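NAD nucleotidase (Haemophilus influenzae, PDB 3ZTV) hydrolyses NAD to adenosine and nicotinamide riboside in the periplasm, acting as a zinc-dependent pyrophosphatase and 5'-nucleotidase with greatest activity on AMP. Local coordinates at residues H8-L16 against D273-E281; L241-L249 against V259-Y267. All blocks are in the same frame, centred on the assembly; numbering follows the deposited sequence.

Contact 1 of 2, residues H8-L16 against D273-E281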
loop_
_atom_site.group_PDB
_atom_site.type_symbol
_atom_site.label_atom_id
_atom_site.label_comp_id
_atom_site.label_asym_id
_atom_site.label_seq_id
_atom_site.Cartn_x
_atom_site.Cartn_y
_atom_site.Cartn_z
ATOM N N HIS A 8 0.851 2.568 34.711
ATOM C CA HIS A 8 2.098 3.021 34.098
ATOM C C HIS A 8 2.831 4.036 34.964
ATOM O O HIS A 8 2.209 4.808 35.697
ATOM C CB HIS A 8 1.826 3.649 32.732
ATOM C CG HIS A 8 1.379 2.673 31.690
ATOM N ND1 HIS A 8 2.248 1.812 31.056
ATOM C CD2 HIS A 8 0.157 2.437 31.155
ATOM C CE1 HIS A 8 1.580 1.080 30.183
ATOM N NE2 HIS A 8 0.309 1.438 30.224
ATOM N N LYS A 9 4.157 4.034 34.854
ATOM C CA LYS A 9 5.010 5.014 35.514
ATOM C C LYS A 9 5.778 5.796 34.452
ATOM O O LYS A 9 5.972 5.310 33.338
ATOM C CB LYS A 9 5.997 4.305 36.444
ATOM C CG LYS A 9 6.791 5.226 37.351
ATOM C CD LYS A 9 6.010 5.567 38.609
ATOM C CE LYS A 9 6.749 6.588 39.460
ATOM N NZ LYS A 9 5.986 6.925 40.695
ATOM N N ALA A 10 6.200 7.007 34.795
ATOM C CA ALA A 10 7.070 7.790 33.922
ATOM C C ALA A 10 8.457 7.150 33.877
ATOM O O ALA A 10 8.938 6.631 34.883
ATOM C CB ALA A 10 7.170 9.218 34.420
ATOM N N VAL A 11 9.098 7.177 32.712
ATOM C CA VAL A 11 10.475 6.686 32.601
ATOM C C VAL A 11 11.295 7.537 31.650
ATOM O O VAL A 11 10.749 8.212 30.780
ATOM C CB VAL A 11 10.548 5.218 32.116
ATOM C CG1 VAL A 11 9.908 4.284 33.124
ATOM C CG2 VAL A 11 9.907 5.069 30.746
ATOM N N GLU A 12 12.614 7.488 31.804
ATOM C CA GLU A 12 13.490 8.219 30.893
ATOM C C GLU A 12 14.417 7.282 30.119
ATOM O O GLU A 12 14.780 6.204 30.595
ATOM C CB GLU A 12 14.283 9.303 31.625
ATOM C CG GLU A 12 14.871 10.352 30.684
ATOM C CD GLU A 12 15.377 11.588 31.397
ATOM O OE1 GLU A 12 14.914 11.877 32.524
ATOM O OE2 GLU A 12 16.249 12.274 30.823
ATOM N N LEU A 13 14.747 7.697 28.901
ATOM C CA LEU A 13 15.584 6.932 27.982
ATOM C C LEU A 13 16.691 7.830 27.456
ATOM O O LEU A 13 16.456 9.013 27.208
ATOM C CB LEU A 13 14.743 6.469 26.790
ATOM C CG LEU A 13 14.212 5.048 26.608
ATOM C CD1 LEU A 13 13.594 4.955 25.222
ATOM C CD2 LEU A 13 15.317 4.019 26.747
ATOM N N SER A 14 17.877 7.260 27.244
ATOM C CA SER A 14 18.988 8.007 26.659
ATOM C C SER A 14 19.362 7.388 25.309
ATOM O O SER A 14 20.118 6.420 25.248
ATOM C CB SER A 14 20.189 8.029 27.610
ATOM O OG SER A 14 19.821 8.692 28.812
ATOM N N ILE A 15 18.813 7.939 24.233
ATOM C CA ILE A 15 19.051 7.403 22.895
ATOM C C ILE A 15 20.394 7.904 22.349
ATOM O O ILE A 15 20.672 9.095 22.353
ATOM C CB ILE A 15 17.898 7.770 21.949
ATOM C CG1 ILE A 15 16.566 7.298 22.554
ATOM C CG2 ILE A 15 18.130 7.182 20.563
ATOM C CD1 ILE A 15 15.363 7.704 21.756
ATOM N N LEU A 16 21.210 6.964 21.892
ATOM C CA LEU A 16 22.526 7.242 21.307
ATOM C C LEU A 16 22.552 6.534 19.966
ATOM O O LEU A 16 22.295 5.324 19.902
ATOM C CB LEU A 16 23.632 6.695 22.208
ATOM C CG LEU A 16 23.715 7.334 23.601
ATOM C CD1 LEU A 16 24.598 6.514 24.540
ATOM C CD2 LEU A 16 24.237 8.760 23.493
ATOM N N ASP A 273 22.626 12.172 20.418
ATOM C CA ASP A 273 22.437 12.007 21.865
ATOM C C ASP A 273 21.134 12.733 22.235
ATOM O O ASP A 273 21.092 13.965 22.268
ATOM C CB ASP A 273 23.669 12.657 22.517
ATOM C CG ASP A 273 23.614 12.751 24.038
ATOM O OD1 ASP A 273 22.621 12.356 24.671
ATOM O OD2 ASP A 273 24.619 13.260 24.597
ATOM N N LEU A 274 20.057 11.967 22.433
ATOM C CA LEU A 274 18.726 12.509 22.716
ATOM C C LEU A 274 18.188 11.908 24.008
ATOM O O LEU A 274 17.914 10.713 24.078
ATOM C CB LEU A 274 17.747 12.246 21.551
ATOM C CG LEU A 274 16.415 13.005 21.635
ATOM C CD1 LEU A 274 16.661 14.463 21.300
ATOM C CD2 LEU A 274 15.358 12.414 20.704
ATOM N N GLY A 275 18.029 12.752 25.022
ATOM C CA GLY A 275 17.408 12.344 26.270
ATOM C C GLY A 275 15.913 12.553 26.176
ATOM O O GLY A 275 15.442 13.636 25.807
ATOM N N VAL A 276 15.169 11.497 26.493
ATOM C CA VAL A 276 13.714 11.508 26.366
ATOM C C VAL A 276 13.042 11.087 27.659
ATOM O O VAL A 276 13.353 10.030 28.210
ATOM C CB VAL A 276 13.236 10.550 25.258
ATOM C CG1 VAL A 276 11.707 10.594 25.145
ATOM C CG2 VAL A 276 13.895 10.889 23.924
ATOM N N LYS A 277 12.112 11.909 28.140
ATOM C CA LYS A 277 11.271 11.519 29.261
ATOM C C LYS A 277 9.883 11.169 28.733
ATOM O O LYS A 277 9.317 11.892 27.915
ATOM C CB LYS A 277 11.183 12.626 30.312
ATOM C CG LYS A 277 10.288 12.245 31.493
ATOM C CD LYS A 277 10.313 13.276 32.610
ATOM C CE LYS A 277 9.406 12.837 33.754
ATOM N NZ LYS A 277 9.522 13.720 34.948
ATOM N N PHE A 278 9.353 10.041 29.188
ATOM C CA PHE A 278 8.002 9.629 28.823
ATOM C C PHE A 278 7.073 9.791 30.020
ATOM O O PHE A 278 7.399 9.359 31.127
ATOM C CB PHE A 278 7.987 8.167 28.374
ATOM C CG PHE A 278 8.731 7.899 27.086
ATOM C CD1 PHE A 278 8.093 8.029 25.860
ATOM C CD2 PHE A 278 10.050 7.479 27.103
ATOM C CE1 PHE A 278 8.763 7.766 24.678
ATOM C CE2 PHE A 278 10.728 7.218 25.919
ATOM C CZ PHE A 278 10.074 7.361 24.703
ATOM N N SER A 279 5.918 10.407 29.792
ATOM C CA SER A 279 4.878 10.469 30.811
ATOM C C SER A 279 4.304 9.068 31.026
ATOM O O SER A 279 4.553 8.165 30.224
ATOM C CB SER A 279 3.769 11.418 30.365
ATOM O OG SER A 279 3.010 10.830 29.317
ATOM N N PRO A 280 3.533 8.870 32.112
ATOM C CA PRO A 280 2.933 7.542 32.307
ATOM C C PRO A 280 2.112 7.095 31.093
ATOM O O PRO A 280 2.085 5.899 30.769
ATOM C CB PRO A 280 2.025 7.751 33.524
ATOM C CG PRO A 280 2.714 8.851 34.300
ATOM C CD PRO A 280 3.248 9.782 33.238
ATOM N N GLU A 281 1.479 8.052 30.421
ATOM C CA GLU A 281 0.655 7.775 29.246
ATOM C C GLU A 281 1.485 7.609 27.965
ATOM O O GLU A 281 0.932 7.379 26.889
ATOM C CB GLU A 281 -0.401 8.874 29.063
ATOM C CG GLU A 281 -1.384 9.022 30.228
ATOM C CD GLU A 281 -0.809 9.785 31.418
ATOM O OE1 GLU A 281 0.161 10.558 31.248
ATOM O OE2 GLU A 281 -1.341 9.612 32.536
HETATM O O HOH W 1 6.168 5.952 30.840
HETATM O O HOH W 2 21.278 10.035 25.108
#
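Phe278 and Leu13 meet on one face of an antiparallel strand pair: methyl CD1 of Leu13 reaches the ring edge at CE2 of Phe278, 3.7 Å away and near the ring plane. With CG of Phe278 beside its own backbone N (chi1 -67°), the ring leans back along its strand, so that CG1 of Val276 rests over one ring face, off centre. A large flat side chain suits this position because a leucine and a valine can pack against its edge and face at once. Farther along the same face the beta-branched Ile15, at home in a strand, sets its CB 3.6 Å from Leu274 O and its CD1 4.1 Å from CG2 of Val276. Six backbone hydrogen bonds join Val11, Leu13 and Ile15 to Phe278, Val276 and Leu274; the bond from Phe278 N to Val11 O is nearly straight at 172°. Pro280 has no N-H to offer Lys9 O; a water donates to Lys9 O and to Ser279 O and closes the ladder there. The proline ring packs with CB 3.7 Å from His8 O, CG 4.0 Å from Ala10 N and CD 4.1 Å from Ala10 CB. On the opposite, more polar face, Glu12 brings its CG methylene to 2.9 Å from Val276 O, a tight non-bonded approach, and its carboxylate accepts from Thr287 of the next strand; Asp273 is held by Tyr60 and Arg288. Strands 11-18 and 270-278 are central neighbours in a mixed sheet of the calcineurin-like metallophosphoesterase domain, one of the two sheets of its beta-sandwich core.

Contact 2 of 2, residues L241-L249 against V259-Y267; sequences LPVIYEYPL and VFVMEGWAY
Tyr247 sets its ring against the bent side chain of Met262, CE2 lying 3.5 Å from Met262 CG, and the two groups meet at a slant. Two torsions bring them together: the tyrosine ring swings away from its backbone N (chi1 -174°), while Met262 holds CG between its N and carbonyl carbon (chi1 73°). The flexible methionine chain, bent at chi2, runs along the ring so that CE comes near Tyr247 OH, and Glu263 O approaches the ring edge near its plane. Next to this pair, Pro248 lies alongside Phe260, both side chains pointing the same way, with CG 4.0 Å from CD1 of the phenyl ring. Pro248 CB also meets Met262, 3.9 Å from its CB. The peptide before Pro248 is cis, a bend that proline tolerates readily. Beyond it, Leu249 N donates to Val261 O at 2.9 Å, and Val261 N returns a bond to Leu249 O. Separately, the six-membered end of the Trp265 indole meets the turn at 241-242. Pro242, centre of an inverse gamma turn, brings CG to 3.6 Å from Trp265 CZ2, and Leu241 CD2 adds a contact at CH2; proline ring and leucine methyl thus supply apolar carbons to this end of the indole. Glu263, held by Ser227, His228 N and Tyr229 N, lies next to zinc ligand Asp20 and so probably has a second-shell place. Leu249 and Val261 join edge strand 249-252 to strand 258-263 in the second sheet of the metallophosphoesterase sandwich. Tyr247, Pro248 and Met262 all pack on Leu274 of strand 270-278, with strand 284-295 also touching Tyr247, Pro248 and Phe260, while strand 230-232 lies against Leu241 and Leu249.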
loop_
_atom_site.group_PDB
_atom_site.type_symbol
_atom_site.label_atom_id
_atom_site.label_comp_id
_atom_site.label_asym_id
_atom_site.label_seq_id
_atom_site.Cartn_x
_atom_site.Cartn_y
_atom_site.Cartn_z
ATOM N N LEU A 241 29.138 23.969 9.054
ATOM C CA LEU A 241 28.788 22.590 8.735
ATOM C C LEU A 241 27.438 22.567 8.010
ATOM O O LEU A 241 26.644 23.498 8.144
ATOM C CB LEU A 241 28.753 21.752 10.014
ATOM C CG LEU A 241 30.138 21.489 10.616
ATOM C CD1 LEU A 241 30.040 21.089 12.081
ATOM C CD2 LEU A 241 30.924 20.455 9.806
ATOM N N PRO A 242 27.175 21.507 7.230
ATOM C CA PRO A 242 25.976 21.483 6.382
ATOM C C PRO A 242 24.702 21.073 7.137
ATOM O O PRO A 242 24.056 20.046 6.855
ATOM C CB PRO A 242 26.346 20.472 5.295
ATOM C CG PRO A 242 27.281 19.538 5.977
ATOM C CD PRO A 242 28.091 20.393 6.927
ATOM N N VAL A 243 24.326 21.909 8.095
ATOM C CA VAL A 243 23.162 21.641 8.930
ATOM C C VAL A 243 21.876 21.797 8.128
ATOM O O VAL A 243 21.630 22.848 7.530
ATOM C CB VAL A 243 23.132 22.578 10.144
ATOM C CG1 VAL A 243 21.865 22.338 10.952
ATOM C CG2 VAL A 243 24.369 22.369 11.000
ATOM N N ILE A 244 21.055 20.750 8.117
ATOM C CA ILE A 244 19.816 20.756 7.347
ATOM C C ILE A 244 18.609 21.091 8.226
ATOM O O ILE A 244 17.749 21.879 7.838
ATOM C CB ILE A 244 19.583 19.399 6.643
ATOM C CG1 ILE A 244 20.795 19.019 5.790
ATOM C CG2 ILE A 244 18.320 19.440 5.782
ATOM C CD1 ILE A 244 21.174 20.056 4.738
ATOM N N TYR A 245 18.559 20.486 9.408
ATOM C CA TYR A 245 17.458 20.648 10.348
ATOM C C TYR A 245 18.015 20.774 11.753
ATOM O O TYR A 245 19.153 20.379 12.006
ATOM C CB TYR A 245 16.569 19.409 10.317
ATOM C CG TYR A 245 15.794 19.191 9.043
ATOM C CD1 TYR A 245 14.913 20.155 8.572
ATOM C CD2 TYR A 245 15.895 17.997 8.342
ATOM C CE1 TYR A 245 14.180 19.952 7.420
ATOM C CE2 TYR A 245 15.161 17.779 7.184
ATOM C CZ TYR A 245 14.309 18.755 6.728
ATOM O OH TYR A 245 13.578 18.534 5.576
ATOM N N GLU A 246 17.198 21.282 12.675
ATOM C CA GLU A 246 17.533 21.264 14.095
ATOM C C GLU A 246 17.470 19.843 14.666
ATOM O O GLU A 246 16.603 19.044 14.292
ATOM C CB GLU A 246 16.587 22.195 14.864
ATOM C CG GLU A 246 16.990 22.481 16.301
ATOM C CD GLU A 246 18.162 23.438 16.421
ATOM O OE1 GLU A 246 18.449 24.185 15.458
ATOM O OE2 GLU A 246 18.794 23.445 17.492
ATOM N N TYR A 247 18.389 19.537 15.573
ATOM C CA TYR A 247 18.406 18.253 16.258
ATOM C C TYR A 247 17.581 18.338 17.549
ATOM O O TYR A 247 17.969 19.055 18.465
ATOM C CB TYR A 247 19.862 17.865 16.601
ATOM C CG TYR A 247 19.967 16.478 17.185
ATOM C CD1 TYR A 247 19.816 16.270 18.550
ATOM C CD2 TYR A 247 20.179 15.367 16.368
ATOM C CE1 TYR A 247 19.855 14.998 19.093
ATOM C CE2 TYR A 247 20.241 14.098 16.900
ATOM C CZ TYR A 247 20.059 13.914 18.264
ATOM O OH TYR A 247 20.098 12.659 18.823
ATOM N N PRO A 248 16.426 17.650 17.632
ATOM C CA PRO A 248 15.651 16.903 16.643
ATOM C C PRO A 248 14.562 17.794 16.052
ATOM O O PRO A 248 14.350 18.908 16.535
ATOM C CB PRO A 248 14.986 15.829 17.508
ATOM C CG PRO A 248 14.615 16.606 18.756
ATOM C CD PRO A 248 15.797 17.546 18.971
ATOM N N LEU A 249 13.880 17.305 15.023
ATOM C CA LEU A 249 12.619 17.874 14.564
ATOM C C LEU A 249 11.466 17.370 15.427
ATOM O O LEU A 249 11.542 16.283 16.006
ATOM C CB LEU A 249 12.357 17.484 13.109
ATOM C CG LEU A 249 13.272 18.137 12.075
ATOM C CD1 LEU A 249 12.991 17.544 10.699
ATOM C CD2 LEU A 249 13.078 19.651 12.084
ATOM N N VAL A 259 5.854 13.888 18.139
ATOM C CA VAL A 259 6.737 12.895 17.537
ATOM C C VAL A 259 8.064 13.589 17.244
ATOM O O VAL A 259 8.079 14.687 16.672
ATOM C CB VAL A 259 6.172 12.352 16.202
ATOM C CG1 VAL A 259 7.052 11.201 15.671
ATOM C CG2 VAL A 259 4.701 11.893 16.333
ATOM N N PHE A 260 9.169 12.937 17.592
ATOM C CA PHE A 260 10.501 13.498 17.348
ATOM C C PHE A 260 11.224 12.691 16.274
ATOM O O PHE A 260 11.121 11.467 16.252
ATOM C CB PHE A 260 11.289 13.543 18.656
ATOM C CG PHE A 260 10.636 14.406 19.689
ATOM C CD1 PHE A 260 10.826 15.779 19.671
ATOM C CD2 PHE A 260 9.772 13.868 20.629
ATOM C CE1 PHE A 260 10.192 16.606 20.598
ATOM C CE2 PHE A 260 9.134 14.692 21.566
ATOM C CZ PHE A 260 9.348 16.054 21.547
ATOM N N VAL A 261 11.912 13.387 15.373
ATOM C CA VAL A 261 12.606 12.758 14.245
ATOM C C VAL A 261 14.026 13.304 14.173
ATOM O O VAL A 261 14.234 14.522 14.244
ATOM C CB VAL A 261 11.891 13.106 12.917
ATOM C CG1 VAL A 261 12.625 12.506 11.716
ATOM C CG2 VAL A 261 10.424 12.673 12.952
ATOM N N MET A 262 15.020 12.436 14.023
ATOM C CA MET A 262 16.389 12.927 13.895
ATOM C C MET A 262 17.300 11.929 13.191
ATOM O O MET A 262 17.103 10.720 13.293
ATOM C CB MET A 262 16.982 13.323 15.255
ATOM C CG MET A 262 17.346 12.177 16.173
ATOM S SD MET A 262 15.944 11.286 16.875
ATOM C CE MET A 262 16.809 10.348 18.139
ATOM N N GLU A 263 18.302 12.463 12.484
ATOM C CA GLU A 263 19.345 11.687 11.812
ATOM C C GLU A 263 20.702 12.148 12.356
ATOM O O GLU A 263 20.790 13.195 13.031
ATOM C CB GLU A 263 19.266 11.909 10.298
ATOM C CG GLU A 263 20.061 10.927 9.456
ATOM C CD GLU A 263 19.690 10.963 7.988
ATOM O OE1 GLU A 263 19.175 11.983 7.500
ATOM O OE2 GLU A 263 19.911 9.950 7.299
ATOM N N GLY A 264 21.749 11.374 12.055
ATOM C CA GLY A 264 23.096 11.639 12.541
ATOM C C GLY A 264 24.125 11.789 11.427
ATOM O O GLY A 264 25.216 11.204 11.475
ATOM N N TRP A 265 23.790 12.596 10.426
ATOM C CA TRP A 265 24.707 12.860 9.311
ATOM C C TRP A 265 25.061 11.538 8.612
ATOM O O TRP A 265 24.148 10.783 8.259
ATOM C CB TRP A 265 25.940 13.646 9.794
ATOM C CG TRP A 265 26.582 14.528 8.747
ATOM C CD1 TRP A 265 26.151 14.742 7.470
ATOM C CD2 TRP A 265 27.760 15.332 8.913
ATOM N NE1 TRP A 265 26.996 15.621 6.826
ATOM C CE2 TRP A 265 27.988 15.999 7.692
ATOM C CE3 TRP A 265 28.639 15.556 9.979
ATOM C CZ2 TRP A 265 29.073 16.866 7.503
ATOM C CZ3 TRP A 265 29.706 16.410 9.793
ATOM C CH2 TRP A 265 29.921 17.048 8.560
ATOM N N ALA A 266 26.345 11.244 8.398
ATOM C CA ALA A 266 26.766 9.981 7.793
ATOM C C ALA A 266 28.263 9.776 7.989
ATOM O O ALA A 266 28.948 10.626 8.567
ATOM C CB ALA A 266 26.413 9.957 6.302
ATOM N N TYR A 267 28.754 8.635 7.502
ATOM C CA TYR A 267 30.196 8.356 7.370
ATOM C C TYR A 267 30.956 8.451 8.698
ATOM O O TYR A 267 32.052 9.030 8.771
ATOM C CB TYR A 267 30.849 9.244 6.295
ATOM C CG TYR A 267 30.276 9.108 4.894
ATOM C CD1 TYR A 267 29.453 8.043 4.542
ATOM C CD2 TYR A 267 30.577 10.047 3.916
ATOM C CE1 TYR A 267 28.928 7.930 3.252
ATOM C CE2 TYR A 267 30.074 9.934 2.628
ATOM C CZ TYR A 267 29.246 8.871 2.305
ATOM O OH TYR A 267 28.726 8.750 1.030
#

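Contact 1 is a regular ladder between two strands inside one sheet, whereas contact 2 has a single bridged pair and otherwise relies on rings and prolines along an irregular segment. Strand 258-263 of contact 2 is followed in the chain by strand 270-278 of contact 1, so the chain passes from one sheet to the other. The two meet at Leu274, whose CD2 lies 3.6 Å from Met262 CE, and at the phenol of Tyr247, which packs beside Asp273. Contact 1 runs from a buried end out to an exposed end at His8; contact 2 is mostly buried, nearer the chain's centre, with Glu263 close to zinc-binding Asp20.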